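PDB 3LJY: putative adhesin from Parabacteroides distasonis, which is of unknown function but, as a putative lipoprotein adhesin built on a beta-helix, probably takes part in cell adhesion. Local coordinates for residues E24-G29 with A91-G96; V112-A117 with D133-G138; V189-C194 with T207-A212; A149-C154 with A169-Y174; V44-D49 with F80-N85. All coordinates share one frame; numbering follows the deposited sequence.

Contact 1: E24-G29 with A91-G96; sequences EIKVDG and AAKVSG
Glu24 to Val27 pairs with Ala91 to Val94 in strict parallel register, the two short strands lying 4.8 Å apart and only 2° from parallel. Ile25 and Val27 each give an N-H and a carbonyl to this pairing. The straightest bond is Val27 N to Lys93 O, 2.9 Å and 175° at the hydrogen; Ser95 N then reaches Val27 O at 2.8 Å and carries the pairing just past the strand ends. On the buried face, Val27 CG1 meets Val94 CG1 at 3.7 Å. Chi1 of 66° sets that Val27 branch between its own backbone N and carbonyl carbon, on the flank nearest Val94, and Phe33 and Phe100 lie beneath the pair. The other face is polar and more open. There Glu24, extended with CG anti to the backbone N, lays its carboxylate carbon CD against the Ala91 CB methyl at 3.7 Å. Lys93 curls back on itself in one of its two modelled conformers, its NZ 4.7 Å from Glu24 OE2, too far for a salt bridge. Although 61 residues separate the segments, this in-register stacking of parallel strands is characteristic of a beta-helix, consistent with the pectate-lyase-like clan of the domain.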
# COMPACT_ATOMS: atom_id res chain seq x y z
N GLU A 24 -4.32 -9.36 9.70
CA GLU A 24 -3.45 -8.23 9.75
C GLU A 24 -2.01 -8.70 9.59
O GLU A 24 -1.63 -9.80 10.02
CB GLU A 24 -3.73 -7.43 11.04
CG GLU A 24 -2.74 -6.32 11.29
CD GLU A 24 -3.22 -5.23 12.24
OE1 GLU A 24 -4.29 -5.41 12.92
OE2 GLU A 24 -2.49 -4.19 12.28
N ILE A 25 -1.23 -7.89 8.89
CA ILE A 25 0.19 -8.18 8.61
C ILE A 25 1.10 -7.02 8.99
O ILE A 25 0.76 -5.88 8.76
CB ILE A 25 0.38 -8.55 7.15
CG1 ILE A 25 -0.45 -9.81 6.84
CG2 ILE A 25 1.82 -8.75 6.85
CD1 ILE A 25 0.04 -10.64 5.68
N LYS A 26 2.22 -7.31 9.63
CA LYS A 26 3.28 -6.31 9.88
C LYS A 26 4.56 -6.79 9.26
O LYS A 26 5.03 -7.86 9.60
CB LYS A 26 3.44 -6.05 11.38
CG LYS A 26 2.34 -5.11 11.88
CD LYS A 26 2.10 -5.15 13.40
CE LYS A 26 0.86 -4.31 13.78
NZ LYS A 26 0.29 -4.68 15.12
N VAL A 27 5.08 -6.04 8.29
CA VAL A 27 6.34 -6.39 7.63
C VAL A 27 7.36 -5.24 7.64
O VAL A 27 7.06 -4.07 7.35
CB VAL A 27 6.14 -6.93 6.19
CG1 VAL A 27 5.60 -5.91 5.25
CG2 VAL A 27 7.45 -7.47 5.68
N ASP A 28 8.58 -5.62 7.99
CA ASP A 28 9.70 -4.70 8.15
C ASP A 28 10.90 -5.37 7.48
O ASP A 28 10.90 -6.56 7.30
CB ASP A 28 9.96 -4.58 9.64
CG ASP A 28 10.45 -3.23 10.04
OD1 ASP A 28 10.90 -2.46 9.17
OD2 ASP A 28 10.40 -2.94 11.26
N GLY A 29 11.91 -4.63 7.10
CA GLY A 29 13.10 -5.22 6.51
C GLY A 29 12.99 -5.41 5.03
O GLY A 29 11.91 -5.21 4.47
N ALA A 91 -5.82 -5.12 7.51
CA ALA A 91 -4.76 -4.13 7.71
C ALA A 91 -3.40 -4.66 7.35
O ALA A 91 -3.11 -5.84 7.59
CB ALA A 91 -4.73 -3.66 9.19
N ALA A 92 -2.57 -3.79 6.77
CA ALA A 92 -1.15 -4.09 6.61
C ALA A 92 -0.31 -2.89 6.96
O ALA A 92 -0.64 -1.77 6.60
CB ALA A 92 -0.80 -4.59 5.17
N LYS A 93 0.79 -3.13 7.68
CA LYS A 93 1.76 -2.10 8.00
C LYS A 93 3.09 -2.56 7.36
O LYS A 93 3.55 -3.69 7.57
CB LYS A 93 1.87 -1.87 9.53
CG LYS A 93 0.88 -0.83 10.11
CD LYS A 93 -0.33 -1.39 10.92
CE LYS A 93 -1.56 -1.76 10.05
NZ LYS A 93 -2.20 -0.65 9.23
N VAL A 94 3.64 -1.69 6.51
CA VAL A 94 4.77 -2.04 5.66
C VAL A 94 5.86 -1.01 5.85
O VAL A 94 5.66 0.16 5.58
CB VAL A 94 4.37 -2.18 4.14
CG1 VAL A 94 5.52 -2.72 3.36
CG2 VAL A 94 3.14 -3.10 3.97
N SER A 95 7.00 -1.46 6.37
CA SER A 95 8.16 -0.60 6.67
C SER A 95 9.47 -1.23 6.20
O SER A 95 9.50 -2.32 5.63
CB SER A 95 8.23 -0.31 8.18
OG SER A 95 7.22 -0.97 8.92
N GLY A 96 10.58 -0.54 6.48
CA GLY A 96 11.89 -1.04 6.09
C GLY A 96 11.96 -0.85 4.60
O GLY A 96 11.50 0.14 4.06

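Contact 2: V112-A117 with D133-G138; sequences VIKANA and DLNVSG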
# COMPACT_ATOMS: atom_id res chain seq x y z
N VAL A 112 -6.96 -1.23 5.45
CA VAL A 112 -6.11 -0.08 5.76
C VAL A 112 -4.66 -0.47 5.56
O VAL A 112 -4.19 -1.38 6.21
CB VAL A 112 -6.26 0.37 7.24
CG1 VAL A 112 -5.37 1.58 7.52
CG2 VAL A 112 -7.69 0.71 7.54
N ILE A 113 -3.94 0.21 4.66
CA ILE A 113 -2.53 -0.08 4.45
C ILE A 113 -1.68 1.16 4.78
O ILE A 113 -1.97 2.27 4.34
CB ILE A 113 -2.18 -0.54 2.98
CG1 ILE A 113 -3.18 -1.59 2.49
CG2 ILE A 113 -0.67 -1.07 2.87
CD1 ILE A 113 -2.79 -2.24 1.20
N LYS A 114 -0.64 0.94 5.56
CA LYS A 114 0.28 1.99 5.90
C LYS A 114 1.65 1.57 5.45
O LYS A 114 2.12 0.49 5.85
CB LYS A 114 0.29 2.20 7.40
CG LYS A 114 -0.96 2.83 7.89
CD LYS A 114 -1.16 2.66 9.39
CE LYS A 114 -2.57 3.09 9.77
NZ LYS A 114 -2.93 4.44 9.20
N ALA A 115 2.30 2.41 4.62
CA ALA A 115 3.65 2.16 4.13
C ALA A 115 4.56 3.34 4.48
O ALA A 115 4.23 4.48 4.25
CB ALA A 115 3.64 1.91 2.59
N ASN A 116 5.74 3.06 5.00
CA ASN A 116 6.73 4.10 5.19
C ASN A 116 8.16 3.62 4.84
O ASN A 116 8.34 2.62 4.15
CB ASN A 116 6.61 4.65 6.62
CG ASN A 116 7.13 3.70 7.66
OD1 ASN A 116 7.53 2.58 7.37
ND2 ASN A 116 7.14 4.16 8.88
N ALA A 117 9.17 4.33 5.35
CA ALA A 117 10.58 4.04 5.07
C ALA A 117 10.75 4.00 3.55
O ALA A 117 10.41 4.97 2.88
CB ALA A 117 11.03 2.77 5.73
N ASP A 133 -8.16 2.40 2.51
CA ASP A 133 -7.56 3.54 3.19
C ASP A 133 -6.05 3.41 3.06
O ASP A 133 -5.47 2.50 3.62
CB ASP A 133 -7.99 3.55 4.66
CG ASP A 133 -7.32 4.67 5.51
OD1 ASP A 133 -6.65 5.62 5.00
OD2 ASP A 133 -7.50 4.60 6.75
N LEU A 134 -5.43 4.30 2.29
CA LEU A 134 -3.99 4.19 1.95
C LEU A 134 -3.23 5.35 2.56
O LEU A 134 -3.62 6.49 2.36
CB LEU A 134 -3.76 4.19 0.42
CG LEU A 134 -4.48 3.10 -0.37
CD1 LEU A 134 -4.10 3.09 -1.83
CD2 LEU A 134 -4.22 1.76 0.26
N ASN A 135 -2.13 5.07 3.25
CA ASN A 135 -1.41 6.10 4.00
C ASN A 135 0.14 5.99 3.81
O ASN A 135 0.78 5.28 4.59
CB ASN A 135 -1.77 5.99 5.51
CG ASN A 135 -3.31 5.84 5.78
OD1 ASN A 135 -3.87 4.70 5.80
ND2 ASN A 135 -3.97 6.96 6.03
N VAL A 136 0.75 6.69 2.82
CA VAL A 136 2.21 6.62 2.57
C VAL A 136 2.95 7.72 3.26
O VAL A 136 2.49 8.83 3.32
CB VAL A 136 2.63 6.68 1.05
CG1 VAL A 136 1.84 5.75 0.24
CG2 VAL A 136 2.55 8.10 0.50
N SER A 137 4.12 7.42 3.79
CA SER A 137 5.03 8.47 4.28
C SER A 137 6.47 8.02 4.07
O SER A 137 6.72 6.97 3.47
CB SER A 137 4.75 8.75 5.73
OG SER A 137 5.32 7.79 6.59
N GLY A 138 7.44 8.76 4.58
CA GLY A 138 8.84 8.40 4.33
C GLY A 138 8.96 8.43 2.82
O GLY A 138 8.35 9.29 2.19
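Ile113 and Ala115 bond through both N-H and carbonyl to the segment 133-138, whose strand runs parallel to 112-115 at an angle of 7°. Ile113 N meets Asp133 O at 2.9 Å, and Asn135 N returns to Ile113 O at 3.0 Å. Ala115 N approaches Asn135 O from well above the carbonyl plane, 39° out of it, whereas Ser137 N bonds Ala115 O at 3.0 Å. Weaker CA-H...O contacts fill in between these bonds, among them Asn116 CA to Ser137 O at 3.3 Å. Such an in-register pair, with a single turn of chain between its strands, is the stacked-coil arrangement of a beta-helix. The apolar contacts lie on its interior side: Leu134 CD2 swings toward the neighbouring strand and touches Ile113 CB at 4.1 Å, while Met142 packs against Ile113, Ala115, Leu134 and Val136. On the opposite face the side chains of Val112 and Asp133 run alongside each other, with Val112 CG1 3.8 Å from Asp133 OD2. Farther along, Ser137 OG sits 3.4 Å from Asn116 CB. Asn116 O, for its part, is bonded by the hydroxyl of Ser119.

Contact 3: V189-C194 with T207-A212; sequences VPQLSC and TDNLKA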
# COMPACT_ATOMS: atom_id res chain seq x y z
N VAL A 189 -14.17 8.80 -9.73
CA VAL A 189 -14.83 9.07 -8.44
C VAL A 189 -15.91 10.11 -8.59
O VAL A 189 -15.61 11.25 -8.86
CB VAL A 189 -13.81 9.58 -7.39
CG1 VAL A 189 -14.55 9.89 -6.06
CG2 VAL A 189 -12.66 8.57 -7.21
N PRO A 190 -17.18 9.74 -8.40
CA PRO A 190 -18.23 10.78 -8.46
C PRO A 190 -18.11 11.95 -7.46
O PRO A 190 -18.23 13.11 -7.85
CB PRO A 190 -19.51 9.99 -8.21
CG PRO A 190 -19.16 8.54 -8.67
CD PRO A 190 -17.75 8.39 -8.22
N GLN A 191 -17.90 11.65 -6.19
CA GLN A 191 -17.81 12.70 -5.16
C GLN A 191 -16.40 12.74 -4.58
O GLN A 191 -16.04 11.94 -3.70
CB GLN A 191 -18.82 12.43 -4.02
CG GLN A 191 -20.26 12.20 -4.46
CD GLN A 191 -20.82 13.35 -5.24
OE1 GLN A 191 -20.53 14.52 -4.94
NE2 GLN A 191 -21.58 13.04 -6.27
N LEU A 192 -15.59 13.67 -5.08
CA LEU A 192 -14.15 13.66 -4.75
C LEU A 192 -13.76 14.92 -4.04
O LEU A 192 -14.14 15.98 -4.44
CB LEU A 192 -13.28 13.44 -6.03
CG LEU A 192 -11.76 13.30 -5.82
CD1 LEU A 192 -11.47 12.14 -4.89
CD2 LEU A 192 -11.01 13.21 -7.14
N SER A 193 -13.03 14.79 -2.94
CA SER A 193 -12.32 15.94 -2.37
C SER A 193 -10.82 15.66 -2.33
O SER A 193 -10.36 14.56 -2.03
CB SER A 193 -12.88 16.35 -0.99
OG SER A 193 -12.27 15.61 0.04
N CYS A 194 -10.06 16.68 -2.65
CA CYS A 194 -8.65 16.55 -2.90
C CYS A 194 -7.94 17.80 -2.38
O CYS A 194 -8.25 18.91 -2.83
CB CYS A 194 -8.43 16.32 -4.41
SG CYS A 194 -6.73 16.12 -4.92
N THR A 207 -16.35 12.58 -11.50
CA THR A 207 -17.38 12.40 -12.52
C THR A 207 -18.70 13.08 -12.15
O THR A 207 -19.69 12.96 -12.86
CB THR A 207 -17.64 10.90 -12.87
OG1 THR A 207 -17.98 10.19 -11.68
CG2 THR A 207 -16.42 10.24 -13.51
N ASP A 208 -18.72 13.83 -11.06
CA ASP A 208 -19.91 14.58 -10.66
C ASP A 208 -19.52 15.88 -9.92
O ASP A 208 -19.88 16.96 -10.34
CB ASP A 208 -20.87 13.71 -9.83
CG ASP A 208 -22.19 14.45 -9.50
OD1 ASP A 208 -22.68 15.28 -10.30
OD2 ASP A 208 -22.75 14.20 -8.41
N ASN A 209 -18.76 15.75 -8.84
CA ASN A 209 -18.38 16.90 -8.03
C ASN A 209 -16.97 16.81 -7.52
O ASN A 209 -16.62 15.82 -6.91
CB ASN A 209 -19.28 16.95 -6.81
CG ASN A 209 -20.52 17.73 -7.05
OD1 ASN A 209 -21.60 17.15 -7.20
ND2 ASN A 209 -20.38 19.04 -7.12
N LEU A 210 -16.18 17.85 -7.75
CA LEU A 210 -14.80 17.92 -7.22
C LEU A 210 -14.64 19.10 -6.28
O LEU A 210 -14.95 20.23 -6.62
CB LEU A 210 -13.76 17.99 -8.37
CG LEU A 210 -12.28 18.27 -8.01
CD1 LEU A 210 -11.67 17.11 -7.22
CD2 LEU A 210 -11.49 18.61 -9.27
N LYS A 211 -14.14 18.82 -5.08
CA LYS A 211 -13.79 19.84 -4.11
C LYS A 211 -12.23 19.92 -4.03
O LYS A 211 -11.60 19.05 -3.48
CB LYS A 211 -14.43 19.44 -2.79
CG LYS A 211 -14.55 20.53 -1.78
CD LYS A 211 -14.56 19.97 -0.35
CE LYS A 211 -14.54 21.10 0.65
NZ LYS A 211 -13.21 21.75 0.63
N ALA A 212 -11.64 20.94 -4.64
CA ALA A 212 -10.18 21.06 -4.81
C ALA A 212 -9.56 22.19 -3.93
O ALA A 212 -9.97 23.34 -3.99
CB ALA A 212 -9.85 21.31 -6.30
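Gln191 and Asp208 clasp the corners of two successive beta-helix coils, just where each segment turns from one face of the solenoid into the next. Gln191 NE2 donates to Asp208 OD2 at 2.7 Å, striking the oxygen on its anti side. The acceptor lies nearly in the amide plane, and the N-H meets the carboxylate near its own plane, although the two flat groups stand 82° apart. A bend in the Gln191 chain, chi2 -58°, carries the amide across to the neighbouring coil, and its OE1 comes to rest 3.3 Å from Asn209 CB. The backbone beneath fixes this corner: Asn209 N bonds Pro190 O at 2.9 Å, and Thr207 N reaches Val189 O at 3.0 Å from well above the carbonyl plane. Thr207 OG1 sits against Pro190 CA at 3.3 Å, packing the two turns together. Beyond the corner the strands 192-194 and 209-212 settle into regular parallel pairing, with Leu192 N bonded almost straight to Asn209 O. Inside, Leu192 CD2 and Leu210 CD1 meet at 4.0 Å, side by side, flanked by Tyr174 and Tyr222. Farther out on the polar face, Lys211 CB lies 3.9 Å from Ser193 CB, while Ser193 OG turns to the preceding coil and hydrogen-bonds Asp173 OD1.

Contact 4: A149-C154 with A169-Y174; sequences ADKIEC and AKEGDY
The Tyr174 ring meets Ile152 at its edge, where Ile152 CG1 lies near the ring plane and 4.0 Å from Tyr174 CE1. Cys154 approaches the same ring obliquely, its SG 4.8 Å from the ring centroid and 39° off the normal, a sulfur-aromatic contact. On the other face two carboxylates take the ammonium of Lys151. In one of the two modelled conformers of Asp173, its OD2 is met at 2.9 Å by Lys151 NZ from above the carboxylate plane; Asp173 OD1 is taken by the Ser193 hydroxyl of the next coil. Glu153 OE2 is met by Lys151 NZ on its anti side at 3.1 Å and also bridges to Lys131 of the preceding coil. Bends along the Lys151 chain bring NZ to both acids. The segments are stacked coils of a beta-helix, each turning a corner, at Asp150 and at Lys170-Glu171, before entering parallel strands. Lys170 N to Ala149 O and Glu171 N to Asp150 O (3.0 Å) join the two corners. Inside, Ile152 CG2 presses on Ala169 CB at 3.4 Å, and Gly172, lacking a side chain, leaves room for that branch. Asp150 OD1 rests on Lys170 CE at 3.1 Å but is 4.4 Å from Lys170 NZ, beyond salt-bridge distance.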
# COMPACT_ATOMS: atom_id res chain seq x y z
N ALA A 149 -14.79 0.28 -5.18
CA ALA A 149 -14.96 0.64 -3.77
C ALA A 149 -16.13 1.58 -3.55
O ALA A 149 -16.57 2.28 -4.47
CB ALA A 149 -13.65 1.28 -3.19
N ASP A 150 -16.63 1.60 -2.33
CA ASP A 150 -17.55 2.63 -1.89
C ASP A 150 -16.78 3.91 -1.56
O ASP A 150 -17.20 5.01 -1.92
CB ASP A 150 -18.39 2.12 -0.69
CG ASP A 150 -19.38 1.02 -1.10
OD1 ASP A 150 -20.09 1.25 -2.10
OD2 ASP A 150 -19.49 -0.06 -0.43
N LYS A 151 -15.64 3.75 -0.89
CA LYS A 151 -14.83 4.87 -0.41
C LYS A 151 -13.36 4.59 -0.58
O LYS A 151 -12.88 3.49 -0.30
CB LYS A 151 -15.14 5.14 1.07
CG LYS A 151 -14.34 6.27 1.75
CD LYS A 151 -14.45 7.63 1.03
CE LYS A 151 -14.50 8.80 1.99
NZ LYS A 151 -13.20 9.05 2.65
N ILE A 152 -12.65 5.60 -1.10
CA ILE A 152 -11.18 5.62 -1.22
C ILE A 152 -10.65 6.79 -0.38
O ILE A 152 -11.16 7.91 -0.44
CB ILE A 152 -10.71 5.77 -2.70
CG1 ILE A 152 -9.16 5.94 -2.80
CG2 ILE A 152 -11.41 6.92 -3.40
CD1 ILE A 152 -8.34 4.70 -2.38
N GLU A 153 -9.67 6.48 0.46
CA GLU A 153 -8.91 7.48 1.20
C GLU A 153 -7.42 7.33 0.89
O GLU A 153 -6.90 6.22 1.01
CB GLU A 153 -9.13 7.31 2.68
CG GLU A 153 -10.44 7.86 3.12
CD GLU A 153 -10.62 7.81 4.63
OE1 GLU A 153 -9.58 7.82 5.35
OE2 GLU A 153 -11.81 7.76 5.07
N CYS A 154 -6.80 8.41 0.45
CA CYS A 154 -5.37 8.47 0.14
C CYS A 154 -4.67 9.60 0.85
O CYS A 154 -5.02 10.75 0.65
CB CYS A 154 -5.14 8.78 -1.31
SG CYS A 154 -5.40 7.43 -2.32
N ALA A 169 -14.58 4.41 -7.43
CA ALA A 169 -14.86 4.60 -5.99
C ALA A 169 -15.99 5.58 -5.87
O ALA A 169 -15.89 6.66 -6.41
CB ALA A 169 -13.61 5.14 -5.21
N LYS A 170 -17.05 5.26 -5.14
CA LYS A 170 -18.19 6.18 -5.04
C LYS A 170 -17.86 7.56 -4.42
O LYS A 170 -18.42 8.59 -4.82
CB LYS A 170 -19.31 5.54 -4.24
CG LYS A 170 -20.04 4.50 -4.96
CD LYS A 170 -21.13 3.91 -4.09
CE LYS A 170 -21.47 2.50 -4.56
NZ LYS A 170 -21.77 2.42 -6.03
N GLU A 171 -16.98 7.55 -3.42
CA GLU A 171 -16.52 8.77 -2.76
C GLU A 171 -15.03 8.69 -2.54
O GLU A 171 -14.49 7.60 -2.43
CB GLU A 171 -17.18 8.95 -1.40
CG GLU A 171 -18.67 8.99 -1.44
CD GLU A 171 -19.28 9.49 -0.15
OE1 GLU A 171 -18.57 9.58 0.89
OE2 GLU A 171 -20.48 9.80 -0.19
N GLY A 172 -14.37 9.84 -2.45
CA GLY A 172 -12.92 9.88 -2.27
C GLY A 172 -12.46 11.08 -1.50
O GLY A 172 -12.99 12.13 -1.68
N ASP A 173 -11.46 10.88 -0.63
CA ASP A 173 -10.78 11.94 0.10
C ASP A 173 -9.28 11.75 -0.14
O ASP A 173 -8.69 10.80 0.38
CB ASP A 173 -11.08 11.86 1.61
CG ASP A 173 -12.46 12.42 1.99
OD1 ASP A 173 -12.96 13.32 1.30
OD2 ASP A 173 -13.04 11.96 3.01
N TYR A 174 -8.67 12.64 -0.92
CA TYR A 174 -7.24 12.57 -1.18
C TYR A 174 -6.53 13.72 -0.48
O TYR A 174 -6.99 14.83 -0.51
CB TYR A 174 -6.92 12.70 -2.67
CG TYR A 174 -7.47 11.70 -3.66
CD1 TYR A 174 -8.06 10.49 -3.28
CD2 TYR A 174 -7.34 11.96 -5.02
CE1 TYR A 174 -8.56 9.57 -4.27
CE2 TYR A 174 -7.82 11.09 -5.99
CZ TYR A 174 -8.42 9.89 -5.62
OH TYR A 174 -8.88 9.10 -6.63

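Contact 5: V44-D49 with F80-N85; sequences VEVTVD and FIVKTN
Phe80 packs against Val46 and Val48 on the buried face of an antiparallel pair, the strands 44-49 and 80-85 running 4.7 Å apart. Val46 CG1 touches Phe80 CE1 at 3.8 Å and Val48 CG2 lies 4.1 Å from Phe80 CG, both approaching the ring obliquely. With CG anti to the backbone N (chi1 -165°), the ring reaches both valines and also meets Phe69. Val44 CG1 and Val82 CG1 continue the apolar row at 4.2 Å, with Ile67 packed against both and Phe80. The Thr84 hydroxyl is buried but satisfied, hydrogen-bonded to Tyr22 OH and Thr43 O, while Val44 CG2 lies alongside. Strand 43-49 lies between 12-18 and 80-86, antiparallel to both, and 80-86 pairs parallel with 32-37, so the contact joins the antiparallel N-terminal part to the parallel beta-helix coils. The face of Glu45, Thr47, Ile81 and Lys83 is looser and wetter. Glu45 and Lys83 cross with Glu45 OE1 5.4 Å from Lys83 NZ, and Glu45 OE2 turns instead to Ser14 OG. A water sits 2.8 Å from Thr47 OG1 and donates to Ile81 O at 3.1 Å. That carbonyl also accepts Thr47 N at 2.9 Å, so two donors grip one oxygen. The chemistry implies a two-sided sheet held by backbone bonds and aliphatic-aromatic packing, with the Glu45 and Lys83 charges and the bound water on the more open face.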
# COMPACT_ATOMS: atom_id res chain seq x y z
N VAL A 44 2.62 -20.21 5.98
CA VAL A 44 3.71 -19.30 5.67
C VAL A 44 4.87 -20.11 5.08
O VAL A 44 5.34 -21.04 5.70
CB VAL A 44 4.18 -18.52 6.94
CG1 VAL A 44 5.41 -17.67 6.60
CG2 VAL A 44 3.04 -17.66 7.56
N GLU A 45 5.29 -19.77 3.86
CA GLU A 45 6.51 -20.31 3.26
C GLU A 45 7.59 -19.25 3.20
O GLU A 45 7.34 -18.16 2.73
CB GLU A 45 6.26 -20.77 1.83
CG GLU A 45 7.49 -21.42 1.12
CD GLU A 45 7.16 -21.95 -0.30
OE1 GLU A 45 6.17 -21.50 -0.92
OE2 GLU A 45 7.94 -22.81 -0.79
N VAL A 46 8.80 -19.60 3.64
CA VAL A 46 9.93 -18.68 3.64
C VAL A 46 11.08 -19.24 2.80
O VAL A 46 11.54 -20.35 3.03
CB VAL A 46 10.39 -18.36 5.08
CG1 VAL A 46 11.75 -17.64 5.08
CG2 VAL A 46 9.29 -17.54 5.81
N THR A 47 11.52 -18.46 1.81
CA THR A 47 12.73 -18.75 1.06
C THR A 47 13.81 -17.75 1.49
O THR A 47 13.65 -16.55 1.37
CB THR A 47 12.49 -18.69 -0.48
OG1 THR A 47 11.41 -19.59 -0.83
CG2 THR A 47 13.76 -19.08 -1.29
N VAL A 48 14.90 -18.26 2.04
CA VAL A 48 15.97 -17.41 2.52
C VAL A 48 17.25 -18.26 2.52
O VAL A 48 17.19 -19.46 2.27
CB VAL A 48 15.64 -16.83 3.94
CG1 VAL A 48 15.75 -17.89 5.01
CG2 VAL A 48 16.54 -15.63 4.26
N ASP A 49 18.39 -17.63 2.77
CA ASP A 49 19.64 -18.35 2.89
C ASP A 49 19.44 -19.50 3.85
O ASP A 49 18.92 -19.32 4.95
CB ASP A 49 20.76 -17.45 3.43
CG ASP A 49 21.12 -16.34 2.48
OD1 ASP A 49 20.28 -15.47 2.24
OD2 ASP A 49 22.26 -16.32 1.96
N PHE A 80 15.01 -12.78 0.93
CA PHE A 80 14.06 -13.21 1.96
C PHE A 80 12.69 -13.09 1.32
O PHE A 80 12.17 -11.99 1.20
CB PHE A 80 14.17 -12.29 3.18
CG PHE A 80 13.51 -12.81 4.44
CD1 PHE A 80 12.29 -13.47 4.42
CD2 PHE A 80 14.09 -12.58 5.67
CE1 PHE A 80 11.68 -13.90 5.61
CE2 PHE A 80 13.49 -13.02 6.85
CZ PHE A 80 12.28 -13.67 6.81
N ILE A 81 12.10 -14.22 0.92
CA ILE A 81 10.81 -14.24 0.20
C ILE A 81 9.78 -14.93 1.07
O ILE A 81 10.00 -16.03 1.48
CB ILE A 81 10.89 -15.00 -1.16
CG1 ILE A 81 12.01 -14.45 -2.05
CG2 ILE A 81 9.57 -14.90 -1.91
CD1 ILE A 81 12.26 -15.29 -3.31
N VAL A 82 8.67 -14.25 1.36
CA VAL A 82 7.53 -14.83 2.07
C VAL A 82 6.36 -15.07 1.10
O VAL A 82 6.13 -14.26 0.19
CB VAL A 82 7.04 -13.92 3.23
CG1 VAL A 82 5.79 -14.49 3.84
CG2 VAL A 82 8.11 -13.76 4.27
N LYS A 83 5.65 -16.18 1.30
CA LYS A 83 4.42 -16.51 0.58
C LYS A 83 3.40 -17.07 1.58
O LYS A 83 3.65 -18.12 2.20
CB LYS A 83 4.70 -17.55 -0.50
CG LYS A 83 3.56 -17.79 -1.44
CD LYS A 83 3.79 -19.06 -2.19
CE LYS A 83 2.80 -19.26 -3.30
NZ LYS A 83 1.52 -19.31 -2.69
N THR A 84 2.28 -16.37 1.75
CA THR A 84 1.31 -16.68 2.80
C THR A 84 -0.11 -16.30 2.36
O THR A 84 -0.28 -15.58 1.40
CB THR A 84 1.67 -15.99 4.15
OG1 THR A 84 0.71 -16.33 5.16
CG2 THR A 84 1.76 -14.47 4.01
N ASN A 85 -1.10 -16.83 3.06
CA ASN A 85 -2.51 -16.59 2.76
C ASN A 85 -3.40 -16.54 4.00
O ASN A 85 -3.05 -17.10 5.04
CB ASN A 85 -3.04 -17.67 1.79
CG ASN A 85 -3.17 -19.04 2.45
OD1 ASN A 85 -2.18 -19.67 2.83
ND2 ASN A 85 -4.41 -19.51 2.57
O HOH W 1 8.95 -18.52 0.06

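Contacts 1, 2, 4 and 3 follow in chain order along a single sheet in which the strands from 24-27 through 91-94, 110-115, 131-136, 151-156, 172-176, 192-196 and 209-215 lie side by side. Contact 1 joins contact 2 through Val94 N and Lys114 O, 2.7 Å apart; contact 2 meets contact 4 through neighbouring strands, as does contact 4 with contact 3. The centres of contacts 1 and 3 are 31 Å apart, so they span much of the length of this sheet. Contact 5 lies within the long excursion between the two halves of contact 1, in another sheet, about 41 Å from contact 3 between centres. The fold is thus an elongated beta-helix carrying an antiparallel elaboration toward its N-terminal end.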